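Local structure of putative amidohydrolase (Unidentified, 3FEQ) at residues A70-N74 and L75-A79; I88-L91 and P92-A96; N345-A348 and L349-T353. The protein probably works as a zinc-dependent prolidase of the amidohydrolase superfamily, hydrolysing dipeptides that carry a C-terminal proline. All coordinates share one frame; numbering follows the deposited sequence. Where two conformers were deposited one is given.

Contact 1 (A70-N74 and L75-A79)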
loop_
_atom_site.group_PDB
_atom_site.type_symbol
_atom_site.label_atom_id
_atom_site.label_comp_id
_atom_site.label_asym_id
_atom_site.label_seq_id
_atom_site.Cartn_x
_atom_site.Cartn_y
_atom_site.Cartn_z
ATOM N N ALA C 70 -27.201 17.901 -8.859
ATOM C CA ALA C 70 -27.999 17.678 -7.657
ATOM C C ALA C 70 -29.419 17.235 -8.004
ATOM O O ALA C 70 -30.372 18.015 -7.908
ATOM C CB ALA C 70 -28.024 18.933 -6.805
ATOM N N SER C 71 -29.555 15.975 -8.400
ATOM C CA SER C 71 -30.837 15.471 -8.856
ATOM C C SER C 71 -31.749 15.021 -7.718
ATOM O O SER C 71 -32.922 14.739 -7.957
ATOM C CB SER C 71 -30.651 14.346 -9.865
ATOM O OG SER C 71 -30.133 13.192 -9.244
ATOM N N ASN C 72 -31.219 14.936 -6.496
ATOM C CA ASN C 72 -32.075 14.920 -5.306
ATOM C C ASN C 72 -31.551 15.651 -4.067
ATOM O O ASN C 72 -30.347 15.776 -3.877
ATOM C CB ASN C 72 -32.558 13.507 -4.971
ATOM C CG ASN C 72 -31.586 12.747 -4.126
ATOM O OD1 ASN C 72 -31.673 12.751 -2.891
ATOM N ND2 ASN C 72 -30.656 12.067 -4.781
ATOM N N ALA C 73 -32.479 16.093 -3.220
ATOM C CA ALA C 73 -32.230 17.072 -2.160
ATOM C C ALA C 73 -31.310 16.589 -1.039
ATOM O O ALA C 73 -30.743 17.390 -0.302
ATOM C CB ALA C 73 -33.554 17.564 -1.584
ATOM N N ASN C 74 -31.186 15.279 -0.892
ATOM C CA ASN C 74 -30.185 14.706 -0.004
ATOM C C ASN C 74 -28.847 14.558 -0.745
ATOM O O ASN C 74 -28.674 13.655 -1.573
ATOM C CB ASN C 74 -30.678 13.352 0.518
ATOM C CG ASN C 74 -29.872 12.840 1.696
ATOM O OD1 ASN C 74 -28.654 13.036 1.781
ATOM N ND2 ASN C 74 -30.548 12.148 2.600
ATOM N N LEU C 75 -27.902 15.445 -0.450
ATOM C CA LEU C 75 -26.621 15.441 -1.157
ATOM C C LEU C 75 -25.740 14.262 -0.788
ATOM O O LEU C 75 -24.858 13.874 -1.559
ATOM C CB LEU C 75 -25.855 16.745 -0.933
ATOM C CG LEU C 75 -26.438 18.029 -1.528
ATOM C CD1 LEU C 75 -25.582 19.229 -1.134
ATOM C CD2 LEU C 75 -26.593 17.942 -3.037
ATOM N N GLY C 76 -25.951 13.721 0.406
ATOM C CA GLY C 76 -25.335 12.456 0.784
ATOM C C GLY C 76 -25.731 11.349 -0.172
ATOM O O GLY C 76 -24.879 10.729 -0.795
ATOM N N VAL C 77 -27.035 11.138 -0.322
ATOM C CA VAL C 77 -27.548 10.069 -1.172
ATOM C C VAL C 77 -27.397 10.404 -2.656
ATOM O O VAL C 77 -27.323 9.509 -3.493
ATOM C CB VAL C 77 -29.018 9.695 -0.811
ATOM C CG1 VAL C 77 -30.003 10.412 -1.701
ATOM C CG2 VAL C 77 -29.232 8.193 -0.916
ATOM N N ASN C 78 -27.314 11.693 -2.972
ATOM C CA ASN C 78 -26.961 12.121 -4.320
ATOM C C ASN C 78 -25.578 11.623 -4.727
ATOM O O ASN C 78 -25.388 11.162 -5.851
ATOM C CB ASN C 78 -27.018 13.643 -4.451
ATOM C CG ASN C 78 -27.239 14.089 -5.874
ATOM O OD1 ASN C 78 -28.376 14.225 -6.325
ATOM N ND2 ASN C 78 -26.155 14.293 -6.604
ATOM N N ALA C 79 -24.631 11.692 -3.794
ATOM C CA ALA C 79 -23.258 11.237 -4.032
ATOM C C ALA C 79 -23.170 9.723 -4.261
ATOM O O ALA C 79 -22.327 9.250 -5.014
ATOM C CB ALA C 79 -22.349 11.657 -2.886
#

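Contact 2 (I88-L91 and P92-A96)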
loop_
_atom_site.group_PDB
_atom_site.type_symbol
_atom_site.label_atom_id
_atom_site.label_comp_id
_atom_site.label_asym_id
_atom_site.label_seq_id
_atom_site.Cartn_x
_atom_site.Cartn_y
_atom_site.Cartn_z
ATOM N N ILE C 88 -27.633 10.754 -16.253
ATOM C CA ILE C 88 -28.938 10.759 -16.909
ATOM C C ILE C 88 -29.870 11.794 -16.287
ATOM O O ILE C 88 -30.461 12.615 -16.985
ATOM C CB ILE C 88 -29.621 9.360 -16.817
ATOM C CG1 ILE C 88 -28.817 8.275 -17.552
ATOM C CG2 ILE C 88 -31.039 9.408 -17.337
ATOM C CD1 ILE C 88 -28.083 8.746 -18.808
ATOM N N ARG C 89 -29.963 11.769 -14.964
ATOM C CA ARG C 89 -30.917 12.590 -14.233
ATOM C C ARG C 89 -30.638 14.095 -14.313
ATOM O O ARG C 89 -31.506 14.901 -13.986
ATOM C CB ARG C 89 -30.947 12.159 -12.774
ATOM C CG ARG C 89 -31.633 10.840 -12.530
ATOM C CD ARG C 89 -32.109 10.770 -11.108
ATOM N NE ARG C 89 -31.535 9.620 -10.435
ATOM C CZ ARG C 89 -32.214 8.523 -10.120
ATOM N NH1 ARG C 89 -31.596 7.509 -9.529
ATOM N NH2 ARG C 89 -33.509 8.446 -10.395
ATOM N N SER C 90 -29.435 14.468 -14.746
ATOM C CA SER C 90 -29.065 15.873 -14.824
ATOM C C SER C 90 -29.501 16.488 -16.151
ATOM O O SER C 90 -29.550 17.708 -16.290
ATOM C CB SER C 90 -27.565 16.047 -14.647
ATOM O OG SER C 90 -26.951 16.208 -15.911
ATOM N N LEU C 91 -29.796 15.644 -17.129
ATOM C CA LEU C 91 -30.291 16.107 -18.421
ATOM C C LEU C 91 -31.614 16.888 -18.386
ATOM O O LEU C 91 -31.712 17.940 -19.010
ATOM C CB LEU C 91 -30.365 14.958 -19.433
ATOM C CG LEU C 91 -29.049 14.254 -19.716
ATOM C CD1 LEU C 91 -29.182 13.320 -20.919
ATOM C CD2 LEU C 91 -28.019 15.289 -19.973
ATOM N N PRO C 92 -32.651 16.370 -17.698
ATOM C CA PRO C 92 -33.848 17.214 -17.580
ATOM C C PRO C 92 -33.602 18.515 -16.812
ATOM O O PRO C 92 -34.225 19.518 -17.106
ATOM C CB PRO C 92 -34.826 16.336 -16.797
ATOM C CG PRO C 92 -34.318 14.961 -16.959
ATOM C CD PRO C 92 -32.850 15.061 -17.051
ATOM N N ILE C 93 -32.708 18.490 -15.832
ATOM C CA ILE C 93 -32.388 19.686 -15.073
ATOM C C ILE C 93 -31.818 20.751 -15.994
ATOM O O ILE C 93 -32.215 21.919 -15.927
ATOM C CB ILE C 93 -31.396 19.384 -13.929
ATOM C CG1 ILE C 93 -32.101 18.623 -12.803
ATOM C CG2 ILE C 93 -30.768 20.684 -13.389
ATOM C CD1 ILE C 93 -31.166 17.770 -11.952
ATOM N N LEU C 94 -30.914 20.324 -16.873
ATOM C CA LEU C 94 -30.218 21.231 -17.777
ATOM C C LEU C 94 -31.168 21.780 -18.828
ATOM O O LEU C 94 -31.193 22.971 -19.105
ATOM C CB LEU C 94 -29.069 20.504 -18.460
ATOM C CG LEU C 94 -27.778 20.353 -17.673
ATOM C CD1 LEU C 94 -26.886 19.330 -18.357
ATOM C CD2 LEU C 94 -27.100 21.688 -17.600
ATOM N N ASP C 95 -31.967 20.892 -19.394
ATOM C CA ASP C 95 -32.900 21.265 -20.426
ATOM C C ASP C 95 -33.888 22.310 -19.913
ATOM O O ASP C 95 -34.221 23.263 -20.622
ATOM C CB ASP C 95 -33.638 20.025 -20.921
ATOM C CG ASP C 95 -34.302 20.245 -22.256
ATOM O OD1 ASP C 95 -33.654 20.826 -23.155
ATOM O OD2 ASP C 95 -35.477 19.856 -22.406
ATOM N N ALA C 96 -34.320 22.142 -18.667
ATOM C CA ALA C 96 -35.273 23.042 -18.052
ATOM C C ALA C 96 -34.672 24.420 -17.742
ATOM O O ALA C 96 -35.320 25.445 -17.967
ATOM C CB ALA C 96 -35.864 22.413 -16.807
#

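Contact 3 (N345-A348 and L349-T353)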
loop_
_atom_site.group_PDB
_atom_site.type_symbol
_atom_site.label_atom_id
_atom_site.label_comp_id
_atom_site.label_asym_id
_atom_site.label_seq_id
_atom_site.Cartn_x
_atom_site.Cartn_y
_atom_site.Cartn_z
ATOM N N ASN C 345 -36.133 46.180 -9.760
ATOM C CA ASN C 345 -35.996 45.128 -10.757
ATOM C C ASN C 345 -35.027 45.399 -11.914
ATOM O O ASN C 345 -34.713 44.488 -12.680
ATOM C CB ASN C 345 -37.328 44.504 -11.208
ATOM C CG ASN C 345 -38.417 45.514 -11.429
ATOM O OD1 ASN C 345 -38.233 46.708 -11.210
ATOM N ND2 ASN C 345 -39.582 45.032 -11.860
ATOM N N LEU C 346 -34.482 46.612 -11.989
ATOM C CA LEU C 346 -33.285 46.856 -12.805
ATOM C C LEU C 346 -32.107 46.097 -12.225
ATOM O O LEU C 346 -31.410 45.367 -12.928
ATOM C CB LEU C 346 -32.934 48.337 -12.836
ATOM C CG LEU C 346 -32.310 48.917 -14.111
ATOM C CD1 LEU C 346 -31.365 50.051 -13.758
ATOM C CD2 LEU C 346 -31.610 47.890 -14.983
ATOM N N GLU C 347 -31.899 46.283 -10.929
ATOM C CA GLU C 347 -30.857 45.571 -10.211
ATOM C C GLU C 347 -31.008 44.042 -10.298
ATOM O O GLU C 347 -30.036 43.330 -10.540
ATOM C CB GLU C 347 -30.789 46.057 -8.758
ATOM C CG GLU C 347 -29.628 45.498 -7.949
ATOM C CD GLU C 347 -28.282 45.619 -8.651
ATOM O OE1 GLU C 347 -28.008 46.689 -9.243
ATOM O OE2 GLU C 347 -27.493 44.643 -8.594
ATOM N N ALA C 348 -32.236 43.552 -10.157
ATOM C CA ALA C 348 -32.518 42.121 -10.280
ATOM C C ALA C 348 -32.080 41.576 -11.641
ATOM O O ALA C 348 -31.458 40.520 -11.731
ATOM C CB ALA C 348 -33.987 41.854 -10.045
ATOM N N LEU C 349 -32.348 42.338 -12.693
ATOM C CA LEU C 349 -31.930 41.940 -14.015
ATOM C C LEU C 349 -30.427 42.100 -14.228
ATOM O O LEU C 349 -29.832 41.371 -15.024
ATOM C CB LEU C 349 -32.711 42.708 -15.077
ATOM C CG LEU C 349 -34.225 42.488 -15.151
ATOM C CD1 LEU C 349 -34.808 43.431 -16.179
ATOM C CD2 LEU C 349 -34.587 41.060 -15.499
ATOM N N ARG C 350 -29.811 43.038 -13.516
ATOM C CA ARG C 350 -28.372 43.261 -13.665
ATOM C C ARG C 350 -27.580 42.107 -13.078
ATOM O O ARG C 350 -26.501 41.764 -13.574
ATOM C CB ARG C 350 -27.932 44.570 -13.001
ATOM C CG ARG C 350 -27.965 45.786 -13.909
ATOM C CD ARG C 350 -26.938 46.827 -13.465
ATOM N NE ARG C 350 -27.148 48.121 -14.121
ATOM C CZ ARG C 350 -27.886 49.116 -13.626
ATOM N NH1 ARG C 350 -28.487 48.986 -12.446
ATOM N NH2 ARG C 350 -28.018 50.254 -14.304
ATOM N N SER C 351 -28.134 41.512 -12.024
ATOM C CA SER C 351 -27.446 40.461 -11.289
ATOM C C SER C 351 -27.248 39.223 -12.147
ATOM O O SER C 351 -26.240 38.527 -12.016
ATOM C CB SER C 351 -28.215 40.105 -10.021
ATOM O OG SER C 351 -27.957 41.060 -9.006
ATOM N N ALA C 352 -28.204 38.980 -13.039
ATOM C CA ALA C 352 -28.200 37.809 -13.905
ATOM C C ALA C 352 -27.592 38.096 -15.267
ATOM O O ALA C 352 -27.592 37.228 -16.137
ATOM C CB ALA C 352 -29.613 37.264 -14.061
ATOM N N THR C 353 -27.088 39.309 -15.466
ATOM C CA THR C 353 -26.566 39.694 -16.768
ATOM C C THR C 353 -25.213 40.359 -16.641
ATOM O O THR C 353 -24.180 39.687 -16.719
ATOM C CB THR C 353 -27.517 40.635 -17.525
ATOM O OG1 THR C 353 -27.889 41.714 -16.666
ATOM C CG2 THR C 353 -28.772 39.899 -17.992
#

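Contact 1 (A70-N74 and L75-A79)
Asn78 OD1 faces the loop 70-74 and takes the backbone N-H of Asn72, with Asn72 N 2.9 Å from Asn78 OD1 and an N-H...O angle of 163°. Ser71 N lies at a similar 3.0 Å from Asn78 OD1, which places two successive peptide nitrogens near the one amide oxygen. The side chain arrives there because Asn78 CG stands anti to its own backbone N (chi1 -156°), which swings the amide back from the helix toward the loop. Its other end is held as well: Asn78 ND2 donates to Leu69 O and Gly162 O, and bonds at both ends of the amide should fix its rotation. Two further asparagines shape the turn between the segments. Asn72 OD1 accepts from Asn74 N at 3.3 Å, closing an Asx turn. Asn74 OD1 receives Val77 N at 3.3 Å; the donor sits 64° out of the carbonyl plane, above it instead of on a lone pair. Asn74 also gives its backbone oxygen to the helix, with Asn78 N 2.8 Å from Asn74 O. Val77 adds an apolar element: its CG1 branch meets Asn74 CB at 3.7 Å and lies against the Asn72 amide, the two side chains crossing at about a right angle. On the buried side, Leu75 CD2 approaches Ala70 CB at 4.2 Å, and the Leu75 side chain comes within about 6 Å of a bound zinc ion. Asn74 is thus the N-cap of helix 75-79, following an Asx turn in the loop after strand 56-66. That strand and the residue just beyond it supply the zinc ligands His65 and His67, a placement characteristic of the first barrel strand in metal-dependent amidohydrolases.

Contact 2 (I88-L91 and P92-A96)
Leu91 and Pro92, with Ser90 just before them, account for most of the surface buried here, and all three lie near the start of helix 90-99. Pro92 presents its ring to the preceding turn: it has no N-H to give, and Pro92 CD stands 3.4 Å from Ile88 O. Ile88 O is taken up by Leu91 N at 3.1 Å, a tighter backbone turn that leads from helix 83-88 into the new helix. Leu91 CB touches Pro92 CD at 3.4 Å across the peptide that joins the two residues. From Ser90 onward the pattern is regular. Leu94 N donates to Ser90 O at 3.0 Å, and Asp95 N reaches Leu91 O with an N-H...O angle of 165°. This helix is the last of three in the crossover from strand 56-66 to the parallel strand 102-107, so the turn belongs to a beta-alpha-beta unit of the TIM barrel. Its side chains face different neighbours. Leu94 CG is anti to its carbonyl carbon (chi1 -81°), which brings the CD1 branch back along the helix to 4.0 Å from Ser90 OG; the same side chain packs on Val68 and Pro127. Ser90 OG makes a weak hydrogen bond to Ala87 O. Leu91 turns elsewhere, touching Val124 of its own chain and Ile88 of the second subunit. Ile93 runs its CD1 end backward to 3.5 Å from Arg89 O, while the Arg89 side chain leads away from the helix, where its NE donates to Gln81 OE1.

Contact 3 (N345-A348 and L349-T353)
Leu349 is joined to the preceding turn through its backbone, Leu349 N donating to Asn345 O at 3.2 Å. The next two steps of the helix are sound by geometry: Arg350 N is 2.9 Å from Leu346 O, and Ser351 N donates to Glu347 O at 3.0 Å. Tight packing falls on the buried residues of this side: Leu349 packs on Pro384 and Leu385, and Ala348 rests on Ala340 of helix 335-340. The partly exposed side is looser. Arg350 extends from CG to NE and carries its guanidinium back over Leu346, whose CD2 sits over one face, 4.1 Å above the plane. Glu347 OE1 comes to the guanidinium edge, but its 4.0 Å separation from Arg350 NH1 makes this a long salt bridge, with the two flat groups turned 33° apart. Beyond the helix the chain turns, and there Thr353 OG1 donates to Leu349 O at 2.6 Å. Thr353 precedes helix 354-359 at the N-cap position, yet its hydroxyl makes no capping bond there and is spent on the preceding helix. The backbone of Ala352 hydrogen-bonds with Ile62 of strand 56-66, fastening this helical segment to the TIM-barrel wall.

In the fold
Contacts 1 and 2 adjoin, with centres 14 Å apart. Both belong to the crossover after strand 56-66, and they pack together: Ser71 OG meets Arg89 CD at 3.6 Å, and Ser71 CA lies against Ile93 CD1. Contact 3 lies across the chain's centre from contact 1, about 20 Å away between nearest atoms, but reaches the same strand through Ala352. All three are partly buried. Near the zinc, contact 1 relies on asparagine amides; contact 2 is largely apolar and borders the second subunit; contact 3 combines buried aliphatic packing with a weakly paired charged edge. Neither contact 1 nor contact 3 meets another subunit of the assembly.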